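Local coordinates for protein L-asparagine oxygenase (Streptomyces coelicolor, PDB 2OG5) that catalyses the iron(II)- and 2-oxoglutarate-dependent 3-hydroxylation of free L-asparagine, which supplies (2S,3S)-3-hydroxyasparagine for the calcium-dependent lipopeptide antibiotic, at residues Val158-Gly163 against Thr314-Arg319; Ala210-Val215 against Ser258-Arg263; Ala250-Gly255 against Glu278-Leu283; Val264-Thr269 against Ala285-Thr290. All blocks are in the same frame, centred on the assembly; numbering follows the deposited sequence.

Contact 1 (Val158-Gly163 against Thr314-Arg319)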
# COMPACT_ATOMS: atom_id res chain seq x y z
N VAL A 158 4.21 0.58 9.88
CA VAL A 158 3.80 -0.81 9.94
C VAL A 158 4.80 -1.51 10.86
O VAL A 158 5.94 -1.79 10.45
CB VAL A 158 3.76 -1.43 8.54
CG1 VAL A 158 3.23 -2.87 8.60
CG2 VAL A 158 2.88 -0.58 7.61
N VAL A 159 4.40 -1.74 12.11
CA VAL A 159 5.27 -2.26 13.17
C VAL A 159 4.45 -3.14 14.10
O VAL A 159 3.28 -2.84 14.36
CB VAL A 159 5.93 -1.12 13.99
CG1 VAL A 159 6.86 -0.29 13.11
CG2 VAL A 159 4.88 -0.22 14.64
N PRO A 160 5.04 -4.23 14.61
CA PRO A 160 4.26 -5.11 15.49
C PRO A 160 4.11 -4.53 16.89
O PRO A 160 5.06 -3.99 17.43
CB PRO A 160 5.10 -6.38 15.52
CG PRO A 160 6.51 -5.91 15.32
CD PRO A 160 6.41 -4.74 14.38
N VAL A 161 2.91 -4.68 17.47
CA VAL A 161 2.61 -4.12 18.78
C VAL A 161 2.20 -5.24 19.74
O VAL A 161 1.32 -6.05 19.40
CB VAL A 161 1.45 -3.12 18.69
CG1 VAL A 161 1.10 -2.55 20.05
CG2 VAL A 161 1.81 -1.99 17.71
N PRO A 162 2.81 -5.30 20.94
CA PRO A 162 2.42 -6.31 21.93
C PRO A 162 0.93 -6.31 22.22
O PRO A 162 0.35 -5.26 22.46
CB PRO A 162 3.23 -5.93 23.17
CG PRO A 162 4.40 -5.22 22.64
CD PRO A 162 3.92 -4.47 21.44
N GLY A 163 0.32 -7.49 22.20
CA GLY A 163 -1.11 -7.64 22.44
C GLY A 163 -1.97 -7.56 21.20
O GLY A 163 -3.16 -7.90 21.25
N THR A 314 2.90 -12.96 5.71
CA THR A 314 3.09 -14.18 6.49
C THR A 314 3.17 -13.89 7.99
O THR A 314 3.44 -12.76 8.41
CB THR A 314 4.37 -14.91 6.08
OG1 THR A 314 5.49 -14.04 6.29
CG2 THR A 314 4.31 -15.32 4.62
N GLU A 315 2.95 -14.92 8.79
CA GLU A 315 3.06 -14.84 10.24
C GLU A 315 4.53 -14.76 10.67
O GLU A 315 5.40 -15.34 10.02
CB GLU A 315 2.38 -16.07 10.84
CG GLU A 315 2.68 -16.43 12.28
CD GLU A 315 2.15 -17.81 12.60
OE1 GLU A 315 2.95 -18.77 12.69
OE2 GLU A 315 0.92 -17.96 12.73
N PHE A 316 4.79 -14.03 11.75
CA PHE A 316 6.13 -13.98 12.34
C PHE A 316 6.04 -13.76 13.83
O PHE A 316 4.98 -13.42 14.35
CB PHE A 316 7.02 -12.94 11.65
CG PHE A 316 6.58 -11.51 11.85
CD1 PHE A 316 7.34 -10.64 12.62
CD2 PHE A 316 5.45 -11.02 11.21
CE1 PHE A 316 6.96 -9.32 12.78
CE2 PHE A 316 5.07 -9.69 11.36
CZ PHE A 316 5.83 -8.85 12.14
N THR A 317 7.14 -14.00 14.53
CA THR A 317 7.17 -13.83 15.98
C THR A 317 8.02 -12.61 16.32
O THR A 317 9.24 -12.67 16.23
CB THR A 317 7.74 -15.07 16.68
OG1 THR A 317 7.01 -16.23 16.25
CG2 THR A 317 7.67 -14.92 18.20
N PRO A 318 7.37 -11.49 16.69
CA PRO A 318 8.17 -10.31 17.03
C PRO A 318 9.07 -10.50 18.24
O PRO A 318 8.75 -11.27 19.14
CB PRO A 318 7.10 -9.24 17.34
CG PRO A 318 5.90 -9.70 16.63
CD PRO A 318 5.93 -11.20 16.74
N ARG A 319 10.19 -9.79 18.24
CA ARG A 319 11.10 -9.77 19.38
C ARG A 319 10.66 -8.76 20.44
O ARG A 319 10.91 -8.96 21.63
CB ARG A 319 12.51 -9.42 18.91
CG ARG A 319 13.16 -10.48 18.03
CD ARG A 319 14.44 -9.95 17.45
NE ARG A 319 15.18 -10.97 16.72
CZ ARG A 319 16.33 -10.73 16.08
NH1 ARG A 319 16.86 -9.51 16.04
NH2 ARG A 319 16.94 -11.73 15.45

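Contact 2 (Ala210-Val215 against Ser258-Arg263)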
# COMPACT_ATOMS: atom_id res chain seq x y z
N ALA A 210 -0.84 -10.75 -4.82
CA ALA A 210 -1.45 -11.62 -5.84
C ALA A 210 -2.35 -10.81 -6.76
O ALA A 210 -3.23 -10.09 -6.30
CB ALA A 210 -2.23 -12.73 -5.19
N CYS A 211 -2.13 -10.95 -8.06
CA CYS A 211 -2.81 -10.12 -9.06
C CYS A 211 -3.91 -10.90 -9.74
O CYS A 211 -3.72 -12.06 -10.13
CB CYS A 211 -1.79 -9.62 -10.07
SG CYS A 211 -2.41 -8.42 -11.27
N VAL A 212 -5.06 -10.25 -9.90
CA VAL A 212 -6.18 -10.85 -10.63
C VAL A 212 -5.79 -11.27 -12.05
O VAL A 212 -6.37 -12.21 -12.60
CB VAL A 212 -7.41 -9.91 -10.67
CG1 VAL A 212 -7.14 -8.70 -11.57
CG2 VAL A 212 -8.66 -10.66 -11.14
N ARG A 213 -4.78 -10.62 -12.64
CA ARG A 213 -4.30 -10.98 -13.98
C ARG A 213 -3.68 -12.39 -14.05
O ARG A 213 -3.76 -13.05 -15.10
CB ARG A 213 -3.28 -9.96 -14.50
CG ARG A 213 -3.88 -8.60 -14.75
CD ARG A 213 -2.86 -7.54 -15.14
NE ARG A 213 -3.58 -6.30 -15.41
CZ ARG A 213 -3.17 -5.07 -15.07
NH1 ARG A 213 -2.02 -4.87 -14.47
NH2 ARG A 213 -3.94 -4.04 -15.36
N ARG A 214 -3.04 -12.82 -12.96
CA ARG A 214 -2.48 -14.17 -12.89
C ARG A 214 -3.56 -15.21 -12.66
O ARG A 214 -3.40 -16.34 -13.12
CB ARG A 214 -1.45 -14.32 -11.76
CG ARG A 214 -0.20 -13.47 -11.89
CD ARG A 214 0.64 -13.88 -13.07
NE ARG A 214 2.01 -13.37 -12.99
CZ ARG A 214 2.91 -13.49 -13.96
NH1 ARG A 214 2.61 -14.14 -15.08
NH2 ARG A 214 4.13 -12.99 -13.80
N VAL A 215 -4.63 -14.87 -11.95
CA VAL A 215 -5.60 -15.88 -11.56
C VAL A 215 -6.82 -16.00 -12.46
O VAL A 215 -7.33 -17.10 -12.63
CB VAL A 215 -6.06 -15.76 -10.08
CG1 VAL A 215 -4.85 -15.62 -9.15
CG2 VAL A 215 -7.01 -14.63 -9.89
N SER A 258 -11.90 -9.11 -19.64
CA SER A 258 -10.62 -9.78 -19.76
C SER A 258 -9.55 -9.20 -18.83
O SER A 258 -8.64 -9.92 -18.40
CB SER A 258 -10.11 -9.73 -21.20
OG SER A 258 -9.85 -8.42 -21.62
N ASP A 259 -9.66 -7.90 -18.54
CA ASP A 259 -8.71 -7.18 -17.68
C ASP A 259 -9.47 -6.41 -16.58
O ASP A 259 -9.40 -5.18 -16.50
CB ASP A 259 -7.86 -6.23 -18.56
CG ASP A 259 -6.75 -5.50 -17.80
OD1 ASP A 259 -6.30 -5.97 -16.74
OD2 ASP A 259 -6.30 -4.45 -18.31
N PRO A 260 -10.19 -7.14 -15.72
CA PRO A 260 -10.96 -6.46 -14.68
C PRO A 260 -10.12 -5.86 -13.55
O PRO A 260 -8.98 -6.26 -13.33
CB PRO A 260 -11.83 -7.58 -14.10
CG PRO A 260 -11.05 -8.81 -14.32
CD PRO A 260 -10.35 -8.61 -15.65
N ASP A 261 -10.70 -4.89 -12.85
CA ASP A 261 -10.25 -4.55 -11.51
C ASP A 261 -10.96 -5.48 -10.53
O ASP A 261 -11.91 -6.18 -10.91
CB ASP A 261 -10.60 -3.10 -11.16
CG ASP A 261 -9.87 -2.09 -12.01
OD1 ASP A 261 -8.81 -2.40 -12.59
OD2 ASP A 261 -10.35 -0.94 -12.08
N LEU A 262 -10.53 -5.49 -9.27
CA LEU A 262 -11.30 -6.21 -8.25
C LEU A 262 -11.38 -5.47 -6.93
O LEU A 262 -10.63 -4.53 -6.67
CB LEU A 262 -10.77 -7.63 -8.04
CG LEU A 262 -9.61 -7.86 -7.09
CD1 LEU A 262 -9.40 -9.36 -6.95
CD2 LEU A 262 -8.34 -7.16 -7.60
N ARG A 263 -12.32 -5.90 -6.10
CA ARG A 263 -12.58 -5.30 -4.81
C ARG A 263 -12.96 -6.43 -3.86
O ARG A 263 -14.08 -6.96 -3.93
CB ARG A 263 -13.71 -4.28 -4.95
CG ARG A 263 -14.02 -3.50 -3.71
CD ARG A 263 -15.01 -2.39 -4.01
NE ARG A 263 -16.38 -2.86 -3.96
CZ ARG A 263 -17.23 -2.64 -2.95
NH1 ARG A 263 -16.86 -1.98 -1.85
NH2 ARG A 263 -18.47 -3.10 -3.03

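Contact 3 (Ala250-Gly255 against Glu278-Leu283)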
# COMPACT_ATOMS: atom_id res chain seq x y z
N ALA A 250 -22.43 -6.29 -3.72
CA ALA A 250 -21.81 -5.84 -4.96
C ALA A 250 -20.87 -6.92 -5.49
O ALA A 250 -20.51 -7.83 -4.75
CB ALA A 250 -21.05 -4.55 -4.73
N PRO A 251 -20.47 -6.82 -6.77
CA PRO A 251 -19.52 -7.78 -7.33
C PRO A 251 -18.10 -7.61 -6.81
O PRO A 251 -17.74 -6.54 -6.30
CB PRO A 251 -19.55 -7.47 -8.83
CG PRO A 251 -20.76 -6.64 -9.05
CD PRO A 251 -20.91 -5.86 -7.79
N VAL A 252 -17.32 -8.67 -6.96
CA VAL A 252 -15.89 -8.63 -6.68
C VAL A 252 -15.13 -8.13 -7.91
O VAL A 252 -14.23 -7.31 -7.78
CB VAL A 252 -15.37 -10.01 -6.23
CG1 VAL A 252 -13.85 -10.10 -6.36
CG2 VAL A 252 -15.81 -10.29 -4.79
N LEU A 253 -15.51 -8.60 -9.09
CA LEU A 253 -14.87 -8.17 -10.33
C LEU A 253 -15.57 -6.94 -10.90
O LEU A 253 -16.79 -6.84 -10.84
CB LEU A 253 -14.84 -9.30 -11.36
CG LEU A 253 -13.98 -10.52 -11.00
CD1 LEU A 253 -14.17 -11.64 -12.02
CD2 LEU A 253 -12.50 -10.16 -10.88
N LEU A 254 -14.76 -6.03 -11.45
CA LEU A 254 -15.22 -4.72 -11.93
C LEU A 254 -14.59 -4.41 -13.28
O LEU A 254 -13.43 -4.76 -13.53
CB LEU A 254 -14.81 -3.61 -10.94
CG LEU A 254 -15.26 -3.76 -9.48
CD1 LEU A 254 -14.46 -2.85 -8.58
CD2 LEU A 254 -16.75 -3.50 -9.38
N GLY A 255 -15.33 -3.73 -14.14
CA GLY A 255 -14.76 -3.21 -15.38
C GLY A 255 -14.72 -4.19 -16.55
O GLY A 255 -15.72 -4.85 -16.86
N GLU A 278 -18.36 -20.36 -2.48
CA GLU A 278 -17.46 -21.24 -3.23
C GLU A 278 -16.46 -20.44 -4.06
O GLU A 278 -15.29 -20.80 -4.13
CB GLU A 278 -18.25 -22.18 -4.16
CG GLU A 278 -17.38 -23.23 -4.88
CD GLU A 278 -18.19 -24.20 -5.70
OE1 GLU A 278 -18.82 -25.10 -5.11
OE2 GLU A 278 -18.20 -24.06 -6.95
N ALA A 279 -16.94 -19.36 -4.68
CA ALA A 279 -16.10 -18.48 -5.51
C ALA A 279 -14.97 -17.85 -4.72
O ALA A 279 -13.83 -17.79 -5.19
CB ALA A 279 -16.96 -17.39 -6.17
N LEU A 280 -15.27 -17.39 -3.51
CA LEU A 280 -14.24 -16.83 -2.63
C LEU A 280 -13.20 -17.87 -2.21
O LEU A 280 -12.01 -17.55 -2.11
CB LEU A 280 -14.85 -16.21 -1.37
CG LEU A 280 -15.65 -14.93 -1.58
CD1 LEU A 280 -16.27 -14.49 -0.26
CD2 LEU A 280 -14.81 -13.81 -2.19
N ARG A 281 -13.64 -19.10 -1.96
CA ARG A 281 -12.72 -20.17 -1.62
C ARG A 281 -11.78 -20.47 -2.79
O ARG A 281 -10.58 -20.61 -2.60
CB ARG A 281 -13.47 -21.43 -1.18
CG ARG A 281 -14.09 -21.29 0.21
CD ARG A 281 -14.57 -22.62 0.75
NE ARG A 281 -15.69 -23.16 0.00
CZ ARG A 281 -16.98 -22.94 0.28
NH1 ARG A 281 -17.35 -22.17 1.30
NH2 ARG A 281 -17.91 -23.50 -0.49
N GLU A 282 -12.32 -20.52 -4.01
CA GLU A 282 -11.47 -20.79 -5.17
C GLU A 282 -10.53 -19.62 -5.45
O GLU A 282 -9.36 -19.83 -5.82
CB GLU A 282 -12.30 -21.11 -6.43
CG GLU A 282 -11.43 -21.69 -7.55
CD GLU A 282 -12.16 -21.93 -8.86
OE1 GLU A 282 -13.40 -22.10 -8.84
OE2 GLU A 282 -11.48 -21.96 -9.91
N LEU A 283 -11.03 -18.40 -5.29
CA LEU A 283 -10.21 -17.21 -5.49
C LEU A 283 -9.03 -17.20 -4.52
O LEU A 283 -7.89 -16.99 -4.93
CB LEU A 283 -11.06 -15.96 -5.33
CG LEU A 283 -10.40 -14.62 -5.64
CD1 LEU A 283 -9.99 -14.55 -7.10
CD2 LEU A 283 -11.33 -13.47 -5.27

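Contact 4 (Val264-Thr269 against Ala285-Thr290)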
# COMPACT_ATOMS: atom_id res chain seq x y z
N VAL A 264 -12.03 -6.84 -3.01
CA VAL A 264 -12.27 -7.95 -2.10
C VAL A 264 -11.37 -7.87 -0.87
O VAL A 264 -10.25 -7.36 -0.94
CB VAL A 264 -12.07 -9.32 -2.82
CG1 VAL A 264 -10.59 -9.59 -3.10
CG2 VAL A 264 -12.71 -10.47 -2.03
N ASP A 265 -11.89 -8.37 0.25
CA ASP A 265 -11.09 -8.55 1.46
C ASP A 265 -11.47 -9.91 1.99
O ASP A 265 -12.61 -10.11 2.39
CB ASP A 265 -11.41 -7.44 2.46
CG ASP A 265 -10.58 -7.51 3.72
OD1 ASP A 265 -10.29 -8.63 4.19
OD2 ASP A 265 -10.22 -6.44 4.25
N LEU A 266 -10.54 -10.87 1.95
CA LEU A 266 -10.90 -12.25 2.31
C LEU A 266 -11.24 -12.40 3.80
O LEU A 266 -11.85 -13.40 4.18
CB LEU A 266 -9.84 -13.25 1.84
CG LEU A 266 -9.87 -13.48 0.32
CD1 LEU A 266 -8.66 -14.26 -0.11
CD2 LEU A 266 -11.13 -14.20 -0.12
N ALA A 267 -10.90 -11.40 4.61
CA ALA A 267 -11.29 -11.37 6.02
C ALA A 267 -12.65 -10.73 6.25
O ALA A 267 -13.42 -11.19 7.09
CB ALA A 267 -10.24 -10.66 6.86
N ALA A 268 -12.96 -9.67 5.50
CA ALA A 268 -14.15 -8.85 5.74
C ALA A 268 -15.30 -9.15 4.76
O ALA A 268 -16.47 -9.08 5.14
CB ALA A 268 -13.78 -7.38 5.69
N THR A 269 -14.98 -9.49 3.51
CA THR A 269 -16.01 -9.70 2.50
C THR A 269 -16.84 -10.95 2.82
O THR A 269 -16.29 -12.04 3.00
CB THR A 269 -15.42 -9.82 1.08
OG1 THR A 269 -14.70 -8.62 0.76
CG2 THR A 269 -16.53 -10.04 0.04
N ALA A 285 -7.66 -19.76 -3.02
CA ALA A 285 -6.74 -20.82 -3.42
C ALA A 285 -5.78 -20.39 -4.52
O ALA A 285 -4.59 -20.67 -4.44
CB ALA A 285 -7.52 -22.06 -3.87
N HIS A 286 -6.30 -19.71 -5.54
CA HIS A 286 -5.47 -19.27 -6.66
C HIS A 286 -4.58 -18.07 -6.31
O HIS A 286 -3.45 -17.97 -6.82
CB HIS A 286 -6.33 -18.96 -7.89
CG HIS A 286 -6.85 -20.19 -8.58
ND1 HIS A 286 -8.07 -20.76 -8.26
CD2 HIS A 286 -6.31 -20.97 -9.54
CE1 HIS A 286 -8.25 -21.84 -9.00
NE2 HIS A 286 -7.20 -22.00 -9.78
N PHE A 287 -5.05 -17.19 -5.44
CA PHE A 287 -4.20 -16.12 -4.89
C PHE A 287 -3.02 -16.76 -4.18
O PHE A 287 -1.86 -16.35 -4.35
CB PHE A 287 -4.92 -15.25 -3.86
CG PHE A 287 -5.89 -14.23 -4.42
CD1 PHE A 287 -5.75 -13.68 -5.69
CD2 PHE A 287 -6.91 -13.75 -3.60
CE1 PHE A 287 -6.65 -12.71 -6.14
CE2 PHE A 287 -7.80 -12.78 -4.06
CZ PHE A 287 -7.67 -12.28 -5.32
N ASP A 288 -3.30 -17.77 -3.36
CA ASP A 288 -2.24 -18.41 -2.63
C ASP A 288 -1.22 -19.04 -3.58
O ASP A 288 -0.02 -18.96 -3.32
CB ASP A 288 -2.81 -19.48 -1.70
CG ASP A 288 -1.77 -20.04 -0.78
OD1 ASP A 288 -1.38 -19.32 0.16
OD2 ASP A 288 -1.34 -21.19 -1.00
N ALA A 289 -1.69 -19.65 -4.67
CA ALA A 289 -0.81 -20.37 -5.59
C ALA A 289 0.07 -19.45 -6.43
O ALA A 289 1.20 -19.82 -6.78
CB ALA A 289 -1.63 -21.28 -6.50
N THR A 290 -0.42 -18.26 -6.74
CA THR A 290 0.25 -17.37 -7.69
C THR A 290 0.89 -16.15 -7.03
O THR A 290 1.49 -15.33 -7.72
CB THR A 290 -0.73 -16.87 -8.74
OG1 THR A 290 -1.75 -16.08 -8.12
CG2 THR A 290 -1.37 -18.06 -9.48

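Contact 1 (Val158-Gly163 against Thr314-Arg319)
Pro160 packs against Pro318 and Phe316 in a small apolar contact between two loops. One loop follows strand 156-158, and the other follows strand 309-313. The backbones come nearest at the two prolines, whose CA atoms are 6.7 Å apart. The rings slide past each other in opposite directions. Their CB and CG atoms do the touching. CB of Pro160 lies 3.6 Å from CG of Pro318. The pairing also works the other way round, with CG of Pro160 3.9 Å from CB of Pro318. Both loops belong to the jelly-roll fold of this iron(II)/2-oxoglutarate oxygenase, and they lead away from strands of its two larger sheets. Phe316 adds the far end of its ring. CG of Phe316 sits between its backbone N and carbonyl carbon (chi1 67°), and the end of the ring comes nearer to Pro160 than the direction of its CB would suggest. CZ of Phe316 stops 4.2 Å from CB of Pro160, and the approach to the ring is oblique. The same phenylalanine side chain comes within about 4 Å of that of Arg325, which binds 2-oxoglutarate. Its backbone is hydrogen-bonded to Ser173, and that of Val158 to Leu327 of strand 326-333.

Contact 2 (Ala210-Val215 against Ser258-Arg263)
Arg213 and Asp259 form a salt bridge across this contact, and Val212 packs on Pro260 and Leu262 beside it. The main bond runs from NE of Arg213 to OD1 of Asp259 at 3.0 Å, with an N-H...O angle of 164°. OD1 lies in the guanidinium plane. The donor meets it on the syn side, 25° out of the carboxylate plane. NH2 of Arg213 adds a weak second bond to the same OD1 at 3.3 Å, so one oxygen takes both donors. NH1 is held by the carbonyl O of Gly95 and by OG of Ser94, which ties the guanidinium to a further loop. The arginine chain is extended from CG to NE, and this carries its end out to the aspartate.

Cys211 occupies the N-cap position of helix 212-215. Its SG accepts from N of Arg213 at 3.5 Å, and its carbonyl O accepts from N of Arg214. Across the segments the valine makes the apolar part. CG2 of Val212 lies 4.4 Å from CG of Pro260, and CB of Val212 lies 4.2 Å from CD2 of Leu262. Asp259 N is bonded to OD2 of Asp256, in the turn before strand 260-262. The backbones of Asp261 and Arg263 are bonded to those of Leu254 and Val252. The whole joins a capped strand-to-helix junction to one strand of a two-stranded antiparallel hairpin.

Contact 3 (Ala250-Gly255 against Glu278-Leu283)
Val252 packs on Leu280 and Leu283 where the hairpin of strands 253-255 and 260-262 meets helix 274-290. Val252 stands just before the first strand of that hairpin, and the two leucines lie three residues apart on the helix, on neighbouring turns. The helix backbone is regular here: N of Leu283 bonds to O of Ala279 at 2.9 Å.

The contact is wholly apolar and rather light. Each methyl of the valine serves a different leucine. CG1 of Val252 lies 4.3 Å from CD2 of Leu283, and CG2 of Val252 lies 4.5 Å from CD2 of Leu280. The CB atoms of Val252 and Leu283 both point toward the opposite segment. Leu280 comes in only by its end. Leu283 has CG anti to its backbone N (chi1 -174°) and a second torsion of 63°, which together bring CD2 toward the valine. The backbones stay well apart, with CA of Val252 and CA of Leu280 separated by 9.3 Å.

Other parts of the fold fill in around these three residues. Phe232 touches both Val252 and Leu280, and Leu227 of helix 221-227 touches Val252. Val215 of helix 212-215 packs on Leu283. The valine backbone is hydrogen-bonded to those of Leu227 and Arg263. This is ordinary helix-on-hairpin packing, in which branched aliphatic side chains join a helix to the base of a two-stranded antiparallel sheet.

Contact 4 (Val264-Thr269 against Ala285-Thr290)
The backbones of the loop 264-269 and of the end of helix 274-290 keep their distance, with CA of Leu266 and CA of Phe287 10.6 Å apart. Side chains span the gap. Leu266 and Val264 both reach the edge of the Phe287 ring, near its plane. CD1 of Leu266 lies 3.9 Å from CD2 of Phe287, and CG1 of Val264 lies 4.3 Å from CE2 of Phe287. The leucine and the phenylalanine each carry CG beside the backbone N, with chi1 of -74° in Leu266, and their CB atoms point toward the opposite segment.

The loop is shaped by an Asx turn at Asp265, next to the metal-binding strand of the jelly roll. OD1 of Asp265 accepts from N of Ala267 at 2.9 Å, nearly in line with its C-O bond. It also accepts from N of Ala268 at 3.2 Å, this time from above the carboxylate plane. Thr269 folds back and its OG1 takes the N-H of Asp265 at 2.9 Å. Leu266 bonds by its backbone to Phe178, and its side chain packs on Thr177 and Phe178 of strand 176-179.

On the helix side, O of His286 receives both OG1 and N of Thr290, which come from opposite faces of the carbonyl plane. OG1 is 2.9 Å from that oxygen. Asp288 forms a salt bridge with Arg208.

In the fold
Contacts 2, 3 and 4 form one continuous cluster, and contact 1 lies apart, its centre about 22 to 30 Å from theirs. Helix 274-290 serves both contact 3 and contact 4. Contacts 2 and 3 share the hairpin, where Asp261 N and Leu254 O are 2.8 Å apart, probably hydrogen-bonded. Phe287 of contact 4 also meets contact 2, its CZ 3.8 Å from CD1 of Leu262. The side chain of Leu266 in contact 4 comes within about 6 Å of that of the iron ligand His179. Here His179, Glu181 and His311 hold a sodium ion. Contact 1 lies by the 2-oxoglutarate-binding Arg325 through Phe316, whose side chain is still about 13 Å from the sodium.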